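Local atomic coordinates of rhodopsin (Todarodes pacificus, PDB entry 4WW3), a protein that detects light through bound retinal, whose isomerization drives a conformational change that signals through G proteins to phospholipase C in low-light vision. Residues A[54-59]-A[314-319]; A[266-271]-A[293-298]; A[63-68]-A[119-124]. All coordinates share one frame; numbering follows the deposited sequence.

Contact 1 of 3, residues A[54-59]-A[314-319]; sequences TKSLQT and FREAIS. With BOG (octyl beta-D-glucopyranoside), chain G.
L57 reaches across from the loop to the start of helix 312-321 and sets its two methyls against F314 in different ways. CD2 comes up to the backbone, 3.7 Å from F314 N, whereas CD1 lies near the plane of the phenyl ring at its edge, 4.3 Å from F314 CD1. CG anti to the carbonyl carbon (chi1 -53°) directs both methyls to the first turn of the helix. From within that helix I318 CG1 lies 4.1 Å above one face of the F314 ring, toward the rim, and F51 of helix 23-53 meets the ring with planes about 40° apart. A317 offers only its methyl: CB sits 3.8 Å from T54 OG1 and 4.5 Å from L57 CD1. The T54 hydroxyl is hydrogen-bonded to L50 O, and its contact with the A317 methyl is a van der Waals one. The polar ends of S56 and E316 merely approach, with OG of S56 4.2 Å from OE2 of E316. The interface is small, 170 Å² in all, and the part formed by L57 with F314 and A317 is mostly apolar. It places the first cytoplasmic loop against the short amphipathic helix that follows the seventh transmembrane helix, helix 8 of rhodopsin-family receptors.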
loop_
_atom_site.group_PDB
_atom_site.type_symbol
_atom_site.label_atom_id
_atom_site.label_comp_id
_atom_site.label_asym_id
_atom_site.label_seq_id
_atom_site.Cartn_x
_atom_site.Cartn_y
_atom_site.Cartn_z
ATOM N N THR A 54 20.329 -4.386 -5.920
ATOM C CA THR A 54 20.812 -5.617 -5.298
ATOM C C THR A 54 20.462 -6.860 -6.100
ATOM O O THR A 54 19.287 -7.133 -6.335
ATOM C CB THR A 54 20.221 -5.807 -3.927
ATOM O OG1 THR A 54 20.521 -4.670 -3.106
ATOM C CG2 THR A 54 20.797 -7.056 -3.307
ATOM N N LYS A 55 21.461 -7.641 -6.497
ATOM C CA LYS A 55 21.156 -8.834 -7.288
ATOM C C LYS A 55 20.474 -9.936 -6.482
ATOM O O LYS A 55 19.799 -10.802 -7.047
ATOM C CB LYS A 55 22.417 -9.390 -7.953
ATOM C CG LYS A 55 23.376 -10.119 -7.041
ATOM C CD LYS A 55 24.370 -10.916 -7.882
ATOM C CE LYS A 55 25.373 -11.665 -7.027
ATOM N NZ LYS A 55 26.376 -12.374 -7.864
ATOM N N SER A 56 20.649 -9.892 -5.163
ATOM C CA SER A 56 20.045 -10.888 -4.288
ATOM C C SER A 56 18.536 -10.710 -4.251
ATOM O O SER A 56 17.802 -11.662 -4.008
ATOM C CB SER A 56 20.605 -10.767 -2.872
ATOM O OG SER A 56 19.700 -10.073 -2.031
ATOM N N LEU A 57 18.067 -9.493 -4.502
ATOM C CA LEU A 57 16.639 -9.210 -4.491
ATOM C C LEU A 57 16.053 -9.134 -5.908
ATOM O O LEU A 57 14.882 -8.782 -6.081
ATOM C CB LEU A 57 16.388 -7.882 -3.777
ATOM C CG LEU A 57 16.973 -7.669 -2.373
ATOM C CD1 LEU A 57 16.878 -6.200 -1.982
ATOM C CD2 LEU A 57 16.230 -8.516 -1.360
ATOM N N GLN A 58 16.868 -9.473 -6.907
ATOM C CA GLN A 58 16.505 -9.419 -8.332
ATOM C C GLN A 58 15.499 -10.435 -8.911
ATOM O O GLN A 58 15.568 -10.750 -10.108
ATOM C CB GLN A 58 17.784 -9.501 -9.174
ATOM C CG GLN A 58 18.086 -8.288 -10.032
ATOM C CD GLN A 58 18.571 -7.118 -9.216
ATOM O OE1 GLN A 58 17.867 -6.645 -8.332
ATOM N NE2 GLN A 58 19.779 -6.640 -9.509
ATOM N N THR A 59 14.564 -10.936 -8.101
ATOM C CA THR A 59 13.575 -11.921 -8.577
ATOM C C THR A 59 12.237 -11.328 -9.068
ATOM O O THR A 59 11.686 -10.427 -8.431
ATOM C CB THR A 59 13.286 -12.991 -7.484
ATOM O OG1 THR A 59 13.202 -12.360 -6.196
ATOM C CG2 THR A 59 14.388 -14.049 -7.457
ATOM N N PHE A 314 16.694 -7.819 2.225
ATOM C CA PHE A 314 16.561 -6.378 2.158
ATOM C C PHE A 314 17.310 -5.723 3.304
ATOM O O PHE A 314 17.980 -4.717 3.108
ATOM C CB PHE A 314 15.084 -5.969 2.197
ATOM C CG PHE A 314 14.867 -4.484 2.177
ATOM C CD1 PHE A 314 15.352 -3.709 1.129
ATOM C CD2 PHE A 314 14.199 -3.850 3.216
ATOM C CE1 PHE A 314 15.185 -2.323 1.115
ATOM C CE2 PHE A 314 14.020 -2.460 3.215
ATOM C CZ PHE A 314 14.517 -1.697 2.162
ATOM N N ARG A 315 17.204 -6.290 4.500
ATOM C CA ARG A 315 17.883 -5.724 5.657
ATOM C C ARG A 315 19.380 -5.862 5.511
ATOM O O ARG A 315 20.145 -5.032 6.007
ATOM C CB ARG A 315 17.412 -6.409 6.924
ATOM C CG ARG A 315 16.126 -5.840 7.460
ATOM C CD ARG A 315 15.573 -6.757 8.505
ATOM N NE ARG A 315 16.616 -7.212 9.427
ATOM C CZ ARG A 315 17.146 -6.473 10.397
ATOM N NH1 ARG A 315 16.739 -5.225 10.592
ATOM N NH2 ARG A 315 18.077 -7.006 11.185
ATOM N N GLU A 316 19.785 -6.929 4.834
ATOM C CA GLU A 316 21.185 -7.206 4.563
ATOM C C GLU A 316 21.656 -6.027 3.706
ATOM O O GLU A 316 22.633 -5.351 4.026
ATOM C CB GLU A 316 21.291 -8.507 3.768
ATOM C CG GLU A 316 22.666 -9.120 3.647
ATOM C CD GLU A 316 22.707 -10.170 2.537
ATOM O OE1 GLU A 316 23.538 -11.104 2.613
ATOM O OE2 GLU A 316 21.904 -10.047 1.580
ATOM N N ALA A 317 20.918 -5.770 2.630
ATOM C CA ALA A 317 21.219 -4.692 1.694
ATOM C C ALA A 317 21.385 -3.348 2.377
ATOM O O ALA A 317 22.319 -2.613 2.079
ATOM C CB ALA A 317 20.118 -4.597 0.627
ATOM N N ILE A 318 20.473 -3.018 3.282
ATOM C CA ILE A 318 20.554 -1.737 3.977
ATOM C C ILE A 318 21.869 -1.673 4.742
ATOM O O ILE A 318 22.597 -0.685 4.659
ATOM C CB ILE A 318 19.390 -1.530 4.996
ATOM C CG1 ILE A 318 18.033 -1.605 4.290
ATOM C CG2 ILE A 318 19.527 -0.171 5.669
ATOM C CD1 ILE A 318 16.853 -1.411 5.219
ATOM N N SER A 319 22.159 -2.736 5.490
ATOM C CA SER A 319 23.375 -2.804 6.293
ATOM C C SER A 319 24.620 -2.510 5.448
ATOM O O SER A 319 25.603 -1.937 5.938
ATOM C CB SER A 319 23.494 -4.185 6.947
ATOM O OG SER A 319 23.963 -5.151 6.024
HETATM C C1 BOG G . 12.113 -14.880 -3.308
HETATM O O1 BOG G . 10.894 -14.453 -2.876
HETATM C C2 BOG G . 12.718 -15.364 -2.010
HETATM O O2 BOG G . 12.853 -14.300 -0.988
HETATM C C3 BOG G . 14.021 -15.847 -2.463
HETATM O O3 BOG G . 14.573 -16.309 -1.278
HETATM C C4 BOG G . 13.823 -16.976 -3.562
HETATM O O4 BOG G . 15.062 -17.452 -4.000
HETATM C C5 BOG G . 13.219 -16.448 -4.806
HETATM O O5 BOG G . 11.958 -15.971 -4.339
HETATM C C6 BOG G . 13.007 -17.570 -5.905
HETATM O O6 BOG G . 12.086 -17.030 -6.998
HETATM C "C1'" BOG G . 10.668 -13.406 -3.768
HETATM C "C2'" BOG G . 9.222 -13.304 -3.704
HETATM C "C3'" BOG G . 9.024 -11.874 -3.314
HETATM C "C4'" BOG G . 7.767 -11.939 -2.645
HETATM C "C5'" BOG G . 7.558 -10.556 -2.150
HETATM C "C6'" BOG G . 7.214 -10.793 -0.786
HETATM C "C7'" BOG G . 6.615 -9.503 -0.412
HETATM C "C8'" BOG G . 7.202 -9.296 0.871
#

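Contact 2 of 3, residues A[266-271]-A[293-298]. With RET (retinal), chain C.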
loop_
_atom_site.group_PDB
_atom_site.type_symbol
_atom_site.label_atom_id
_atom_site.label_comp_id
_atom_site.label_asym_id
_atom_site.label_seq_id
_atom_site.Cartn_x
_atom_site.Cartn_y
_atom_site.Cartn_z
ATOM N N TRP A 266 -6.744 2.516 5.734
ATOM C CA TRP A 266 -7.815 3.110 4.943
ATOM C C TRP A 266 -9.241 2.916 5.454
ATOM O O TRP A 266 -10.101 3.783 5.235
ATOM C CB TRP A 266 -7.721 2.612 3.500
ATOM C CG TRP A 266 -6.779 3.436 2.693
ATOM C CD1 TRP A 266 -5.441 3.233 2.523
ATOM C CD2 TRP A 266 -7.090 4.657 2.019
ATOM N NE1 TRP A 266 -4.896 4.256 1.785
ATOM C CE2 TRP A 266 -5.889 5.144 1.464
ATOM C CE3 TRP A 266 -8.268 5.386 1.834
ATOM C CZ2 TRP A 266 -5.836 6.331 0.735
ATOM C CZ3 TRP A 266 -8.215 6.565 1.112
ATOM C CH2 TRP A 266 -7.007 7.028 0.572
ATOM N N SER A 267 -9.492 1.801 6.134
ATOM C CA SER A 267 -10.837 1.504 6.640
ATOM C C SER A 267 -11.471 2.664 7.409
ATOM O O SER A 267 -12.598 3.066 7.108
ATOM C CB SER A 267 -10.825 0.233 7.491
ATOM O OG SER A 267 -10.525 -0.895 6.684
ATOM N N PRO A 268 -10.770 3.208 8.414
ATOM C CA PRO A 268 -11.359 4.329 9.151
ATOM C C PRO A 268 -11.973 5.339 8.176
ATOM O O PRO A 268 -13.179 5.596 8.184
ATOM C CB PRO A 268 -10.165 4.907 9.899
ATOM C CG PRO A 268 -9.357 3.671 10.209
ATOM C CD PRO A 268 -9.439 2.855 8.939
ATOM N N TYR A 269 -11.129 5.885 7.310
ATOM C CA TYR A 269 -11.553 6.868 6.320
ATOM C C TYR A 269 -12.706 6.370 5.457
ATOM O O TYR A 269 -13.746 7.005 5.361
ATOM C CB TYR A 269 -10.333 7.272 5.459
ATOM C CG TYR A 269 -10.594 8.422 4.515
ATOM C CD1 TYR A 269 -10.795 8.197 3.159
ATOM C CD2 TYR A 269 -10.744 9.722 5.008
ATOM C CE1 TYR A 269 -11.158 9.244 2.315
ATOM C CE2 TYR A 269 -11.107 10.773 4.182
ATOM C CZ TYR A 269 -11.320 10.531 2.838
ATOM O OH TYR A 269 -11.739 11.561 2.030
ATOM N N ALA A 270 -12.509 5.208 4.828
ATOM C CA ALA A 270 -13.542 4.613 3.994
ATOM C C ALA A 270 -14.879 4.714 4.715
ATOM O O ALA A 270 -15.882 5.149 4.151
ATOM C CB ALA A 270 -13.212 3.170 3.741
ATOM N N VAL A 271 -14.861 4.329 5.986
ATOM C CA VAL A 271 -16.047 4.352 6.829
ATOM C C VAL A 271 -16.650 5.752 6.943
ATOM O O VAL A 271 -17.772 5.975 6.488
ATOM C CB VAL A 271 -15.704 3.772 8.233
ATOM C CG1 VAL A 271 -16.627 4.333 9.280
ATOM C CG2 VAL A 271 -15.809 2.240 8.201
ATOM N N VAL A 293 -8.376 10.667 7.765
ATOM C CA VAL A 293 -7.792 10.688 6.409
ATOM C C VAL A 293 -6.276 10.773 6.507
ATOM O O VAL A 293 -5.560 10.186 5.702
ATOM C CB VAL A 293 -8.277 11.898 5.519
ATOM C CG1 VAL A 293 -7.663 13.201 5.988
ATOM C CG2 VAL A 293 -7.899 11.654 4.053
ATOM N N MET A 294 -5.803 11.517 7.501
ATOM C CA MET A 294 -4.378 11.688 7.773
ATOM C C MET A 294 -3.772 10.316 8.006
ATOM O O MET A 294 -2.771 9.924 7.399
ATOM C CB MET A 294 -4.195 12.522 9.030
ATOM C CG MET A 294 -4.816 13.872 8.925
ATOM S SD MET A 294 -4.061 14.724 7.556
ATOM C CE MET A 294 -2.581 15.355 8.359
ATOM N N PHE A 295 -4.392 9.600 8.926
ATOM C CA PHE A 295 -3.989 8.260 9.273
ATOM C C PHE A 295 -3.948 7.438 7.976
ATOM O O PHE A 295 -3.084 6.582 7.814
ATOM C CB PHE A 295 -5.012 7.693 10.261
ATOM C CG PHE A 295 -4.640 6.367 10.834
ATOM C CD1 PHE A 295 -3.512 6.227 11.637
ATOM C CD2 PHE A 295 -5.431 5.249 10.578
ATOM C CE1 PHE A 295 -3.172 4.987 12.177
ATOM C CE2 PHE A 295 -5.108 4.006 11.112
ATOM C CZ PHE A 295 -3.973 3.868 11.915
ATOM N N ALA A 296 -4.861 7.729 7.048
ATOM C CA ALA A 296 -4.936 7.000 5.778
ATOM C C ALA A 296 -3.787 7.315 4.839
ATOM O O ALA A 296 -3.269 6.444 4.146
ATOM C CB ALA A 296 -6.254 7.290 5.085
ATOM N N LYS A 297 -3.401 8.588 4.819
ATOM C CA LYS A 297 -2.299 9.038 3.991
ATOM C C LYS A 297 -0.978 8.415 4.447
ATOM O O LYS A 297 -0.230 7.895 3.625
ATOM C CB LYS A 297 -2.179 10.563 4.048
ATOM C CG LYS A 297 -3.423 11.315 3.587
ATOM C CD LYS A 297 -3.046 12.675 3.013
ATOM C CE LYS A 297 -4.274 13.495 2.642
ATOM N NZ LYS A 297 -5.238 12.680 1.910
ATOM N N ALA A 298 -0.679 8.474 5.740
ATOM C CA ALA A 298 0.576 7.919 6.261
ATOM C C ALA A 298 0.779 6.444 5.907
ATOM O O ALA A 298 1.870 5.889 6.090
ATOM C CB ALA A 298 0.643 8.098 7.769
HETATM C C1 RET C . -11.644 3.739 -0.843
HETATM C C2 RET C . -11.553 2.462 0.072
HETATM C C3 RET C . -10.270 2.117 0.600
HETATM C C4 RET C . -9.176 2.058 -0.430
HETATM C C5 RET C . -9.172 3.191 -1.450
HETATM C C6 RET C . -10.278 3.986 -1.652
HETATM C C7 RET C . -10.274 5.153 -2.648
HETATM C C8 RET C . -9.915 6.377 -2.289
HETATM C C9 RET C . -9.716 7.653 -3.011
HETATM C C10 RET C . -8.935 8.502 -2.278
HETATM C C11 RET C . -8.355 9.807 -2.441
HETATM C C12 RET C . -7.683 10.294 -1.376
HETATM C C13 RET C . -6.803 11.455 -1.210
HETATM C C14 RET C . -6.365 11.689 0.064
HETATM C C15 RET C . -5.481 12.740 0.591
HETATM C C16 RET C . -12.835 3.447 -1.794
HETATM C C17 RET C . -11.991 4.940 0.033
HETATM C C18 RET C . -7.831 3.305 -2.150
HETATM C C19 RET C . -10.325 7.903 -4.374
HETATM C C20 RET C . -6.446 12.296 -2.408
#
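This contact of the sixth and seventh transmembrane helices forms part of the retinal pocket, and in it W266 stands between A296 and the chromophore. W266 and P268 occupy the W-x-P positions of the sixth-helix motif of rhodopsin-family receptors; the helix is kinked here, the N atoms of P268 and Y269 lacking bonds to the preceding turn. The indole is sandwiched. On one face, the A296 methyl CB stands 4.1 Å from the centroid of the six-membered ring and 10° off its normal, a centred CH-pi contact; on the opposite face retinal C5 is offset toward the rim. The polyene continues past the outer end of the indole, with W266 CH2 3.7 Å from retinal C10 and C12 in plane at the edge. K297 NZ is joined covalently to retinal C15 (1.3 Å), consistent with the retinylidene Schiff base; after extended chi2 and chi3, a bend at chi4 sets the direction in which NZ meets C15. One turn further along, Y269 and V293 run side by side, pointing the same way, and CG2 of V293 lies over the phenol face, 3.8 Å from the ring centroid. Y269 CB also meets the A296 methyl at 4.1 Å. P268 CG approaches F295 CD2 obliquely at 4.2 Å, on the more exposed side of the helix pair. The two segments are antiparallel in sense but well tilted, 142° between their directions, with axes 7.9 Å apart. The Y269 hydroxyl is hydrogen-bonded to E172 and to S179 of strand 178-180, while M294 and K297 touch helices 23-53 and 83-90.

Contact 3 of 3, residues A[63-68]-A[119-124]. With BOG (octyl beta-D-glucopyranoside), chain G.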
loop_
_atom_site.group_PDB
_atom_site.type_symbol
_atom_site.label_atom_id
_atom_site.label_comp_id
_atom_site.label_asym_id
_atom_site.label_seq_id
_atom_site.Cartn_x
_atom_site.Cartn_y
_atom_site.Cartn_z
ATOM N N MET A 63 9.453 -7.405 -8.334
ATOM C CA MET A 63 9.047 -6.328 -9.236
ATOM C C MET A 63 7.781 -5.716 -8.647
ATOM O O MET A 63 7.583 -4.498 -8.685
ATOM C CB MET A 63 8.725 -6.868 -10.643
ATOM C CG MET A 63 9.926 -7.283 -11.505
ATOM S SD MET A 63 9.489 -7.872 -13.215
ATOM C CE MET A 63 8.534 -6.451 -13.887
ATOM N N PHE A 64 6.920 -6.570 -8.105
ATOM C CA PHE A 64 5.678 -6.094 -7.519
ATOM C C PHE A 64 5.997 -5.152 -6.378
ATOM O O PHE A 64 5.375 -4.092 -6.249
ATOM C CB PHE A 64 4.813 -7.260 -7.012
ATOM C CG PHE A 64 4.354 -8.195 -8.104
ATOM C CD1 PHE A 64 3.738 -7.709 -9.248
ATOM C CD2 PHE A 64 4.565 -9.564 -7.988
ATOM C CE1 PHE A 64 3.341 -8.575 -10.263
ATOM C CE2 PHE A 64 4.168 -10.430 -9.000
ATOM C CZ PHE A 64 3.558 -9.935 -10.134
ATOM N N ILE A 65 6.961 -5.539 -5.549
ATOM C CA ILE A 65 7.373 -4.701 -4.430
ATOM C C ILE A 65 7.898 -3.363 -4.938
ATOM O O ILE A 65 7.635 -2.303 -4.357
ATOM C CB ILE A 65 8.434 -5.405 -3.578
ATOM C CG1 ILE A 65 7.716 -6.296 -2.558
ATOM C CG2 ILE A 65 9.357 -4.388 -2.903
ATOM C CD1 ILE A 65 8.656 -7.089 -1.682
ATOM N N ILE A 66 8.636 -3.419 -6.034
ATOM C CA ILE A 66 9.148 -2.207 -6.622
ATOM C C ILE A 66 7.932 -1.364 -6.964
ATOM O O ILE A 66 7.844 -0.200 -6.577
ATOM C CB ILE A 66 9.970 -2.533 -7.886
ATOM C CG1 ILE A 66 11.443 -2.739 -7.506
ATOM C CG2 ILE A 66 9.792 -1.447 -8.930
ATOM C CD1 ILE A 66 11.706 -3.953 -6.635
ATOM N N ASN A 67 6.969 -1.975 -7.655
ATOM C CA ASN A 67 5.755 -1.272 -8.061
ATOM C C ASN A 67 4.994 -0.678 -6.884
ATOM O O ASN A 67 4.424 0.410 -6.996
ATOM C CB ASN A 67 4.837 -2.204 -8.840
ATOM C CG ASN A 67 3.647 -1.477 -9.423
ATOM O OD1 ASN A 67 3.804 -0.542 -10.206
ATOM N ND2 ASN A 67 2.439 -1.900 -9.046
ATOM N N LEU A 68 4.986 -1.387 -5.761
ATOM C CA LEU A 68 4.279 -0.924 -4.567
ATOM C C LEU A 68 4.997 0.291 -3.968
ATOM O O LEU A 68 4.370 1.218 -3.428
ATOM C CB LEU A 68 4.200 -2.062 -3.537
ATOM C CG LEU A 68 3.079 -2.103 -2.487
ATOM C CD1 LEU A 68 3.206 -3.388 -1.660
ATOM C CD2 LEU A 68 3.146 -0.883 -1.591
ATOM N N ALA A 119 -2.286 -7.398 -4.018
ATOM C CA ALA A 119 -3.081 -8.502 -4.535
ATOM C C ALA A 119 -2.120 -9.415 -5.296
ATOM O O ALA A 119 -2.009 -10.600 -4.998
ATOM C CB ALA A 119 -4.150 -7.966 -5.471
ATOM N N MET A 120 -1.414 -8.839 -6.265
ATOM C CA MET A 120 -0.438 -9.568 -7.087
ATOM C C MET A 120 0.605 -10.312 -6.253
ATOM O O MET A 120 1.083 -11.385 -6.633
ATOM C CB MET A 120 0.301 -8.605 -8.010
ATOM C CG MET A 120 -0.599 -7.726 -8.804
ATOM S SD MET A 120 -1.823 -8.706 -9.641
ATOM C CE MET A 120 -3.306 -8.261 -8.736
ATOM N N ILE A 121 0.974 -9.709 -5.132
ATOM C CA ILE A 121 1.948 -10.283 -4.223
ATOM C C ILE A 121 1.289 -11.457 -3.499
ATOM O O ILE A 121 1.942 -12.448 -3.172
ATOM C CB ILE A 121 2.414 -9.200 -3.223
ATOM C CG1 ILE A 121 3.158 -8.095 -3.994
ATOM C CG2 ILE A 121 3.255 -9.821 -2.110
ATOM C CD1 ILE A 121 3.401 -6.810 -3.199
ATOM N N SER A 122 -0.018 -11.349 -3.272
ATOM C CA SER A 122 -0.776 -12.402 -2.608
ATOM C C SER A 122 -0.933 -13.589 -3.557
ATOM O O SER A 122 -0.982 -14.746 -3.127
ATOM C CB SER A 122 -2.155 -11.890 -2.209
ATOM O OG SER A 122 -3.014 -11.815 -3.331
ATOM N N ILE A 123 -1.028 -13.287 -4.847
ATOM C CA ILE A 123 -1.163 -14.303 -5.882
ATOM C C ILE A 123 0.173 -15.009 -6.073
ATOM O O ILE A 123 0.216 -16.214 -6.318
ATOM C CB ILE A 123 -1.606 -13.675 -7.212
ATOM C CG1 ILE A 123 -3.028 -13.132 -7.063
ATOM C CG2 ILE A 123 -1.526 -14.691 -8.328
ATOM C CD1 ILE A 123 -3.481 -12.276 -8.218
ATOM N N ASP A 124 1.267 -14.260 -5.973
ATOM C CA ASP A 124 2.575 -14.880 -6.114
ATOM C C ASP A 124 2.746 -15.844 -4.951
ATOM O O ASP A 124 3.100 -17.007 -5.146
ATOM C CB ASP A 124 3.697 -13.845 -6.074
ATOM C CG ASP A 124 5.059 -14.491 -5.933
ATOM O OD1 ASP A 124 5.769 -14.176 -4.955
ATOM O OD2 ASP A 124 5.408 -15.325 -6.798
HETATM C C1 BOG G . 12.113 -14.880 -3.308
HETATM O O1 BOG G . 10.894 -14.453 -2.876
HETATM C C2 BOG G . 12.718 -15.364 -2.010
HETATM O O2 BOG G . 12.853 -14.300 -0.988
HETATM C C3 BOG G . 14.021 -15.847 -2.463
HETATM O O3 BOG G . 14.573 -16.309 -1.278
HETATM C C4 BOG G . 13.823 -16.976 -3.562
HETATM O O4 BOG G . 15.062 -17.452 -4.000
HETATM C C5 BOG G . 13.219 -16.448 -4.806
HETATM O O5 BOG G . 11.958 -15.971 -4.339
HETATM C C6 BOG G . 13.007 -17.570 -5.905
HETATM O O6 BOG G . 12.086 -17.030 -6.998
HETATM C "C1'" BOG G . 10.668 -13.406 -3.768
HETATM C "C2'" BOG G . 9.222 -13.304 -3.704
HETATM C "C3'" BOG G . 9.024 -11.874 -3.314
HETATM C "C4'" BOG G . 7.767 -11.939 -2.645
HETATM C "C5'" BOG G . 7.558 -10.556 -2.150
HETATM C "C6'" BOG G . 7.214 -10.793 -0.786
HETATM C "C7'" BOG G . 6.615 -9.503 -0.412
HETATM C "C8'" BOG G . 7.202 -9.296 0.871
#
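The phenyl ring of F64 carries M120 on one face: CB of M120 is 3.9 Å from the ring centroid and 16° off the normal, which makes it a CH-pi contact, displaced somewhat toward the rim. I121 CG1 approaches the same ring obliquely, and its closest meeting with this residue is at the root of the ring, on F64 CB, 3.5 Å away. The phenyl group also reaches A144, M147 and I148, so this side chain, from helix 62-79, lies between helices 96-130 and 141-160. F64 and M120 cross at about a right angle; the methionine chain, bent at chi2 and chi3, leads its sulfur away from the ring, leaving the beta carbon as the touching atom.

I121 is the other half of the interface. With CG1 anti to the carbonyl carbon (chi1 -65°) and the chain then extended, CD1 reaches helix 62-79, where it meets L68 CD1 at 3.8 Å with the two side chains again roughly perpendicular. I65 CG1 adds a looser contact to the same methyl at 4.4 Å. The remaining branch, I121 CG2, turns to the octyl tail of the bound octyl glucoside, 3.8 Å from C7'; I65 CD1 touches that atom as well, and D124 OD1 is 3.8 Å from C2' of the octyl tail. The detergent tail thus lies alongside the helix pair at its cytoplasmic end.

All five touching residues are buried and the contact is wholly apolar, with 237 Å² buried between segments whose axes run nearly antiparallel (164°) and 9.8 Å apart. It is typical of the seven-helix bundle of rhodopsin-family receptors: the second and third transmembrane helices packed near the cytoplasmic side, just where D124 begins the D-R-Y motif.

How the contacts relate
Leaving the first transmembrane helix, the chain enters the cytoplasmic loop 54-59, whose partner 314-319 comes some 250 residues later; contact 1, joining this loop to the helix after the seventh, is the outermost closure, and the other two nest inside it. Contact 3 follows shortly, its first segment beginning a few residues on, and ties the second helix to the third over a 50-residue excursion. Contact 2 comes after it in series, closing a short hairpin of 21 residues between the sixth and seventh helices. Contacts 1 and 3, with centres 16 Å apart, both touch the octyl glucoside. Contact 2, at the retinal, is about 31 Å from contact 1 and 22 Å from contact 3, centre to centre.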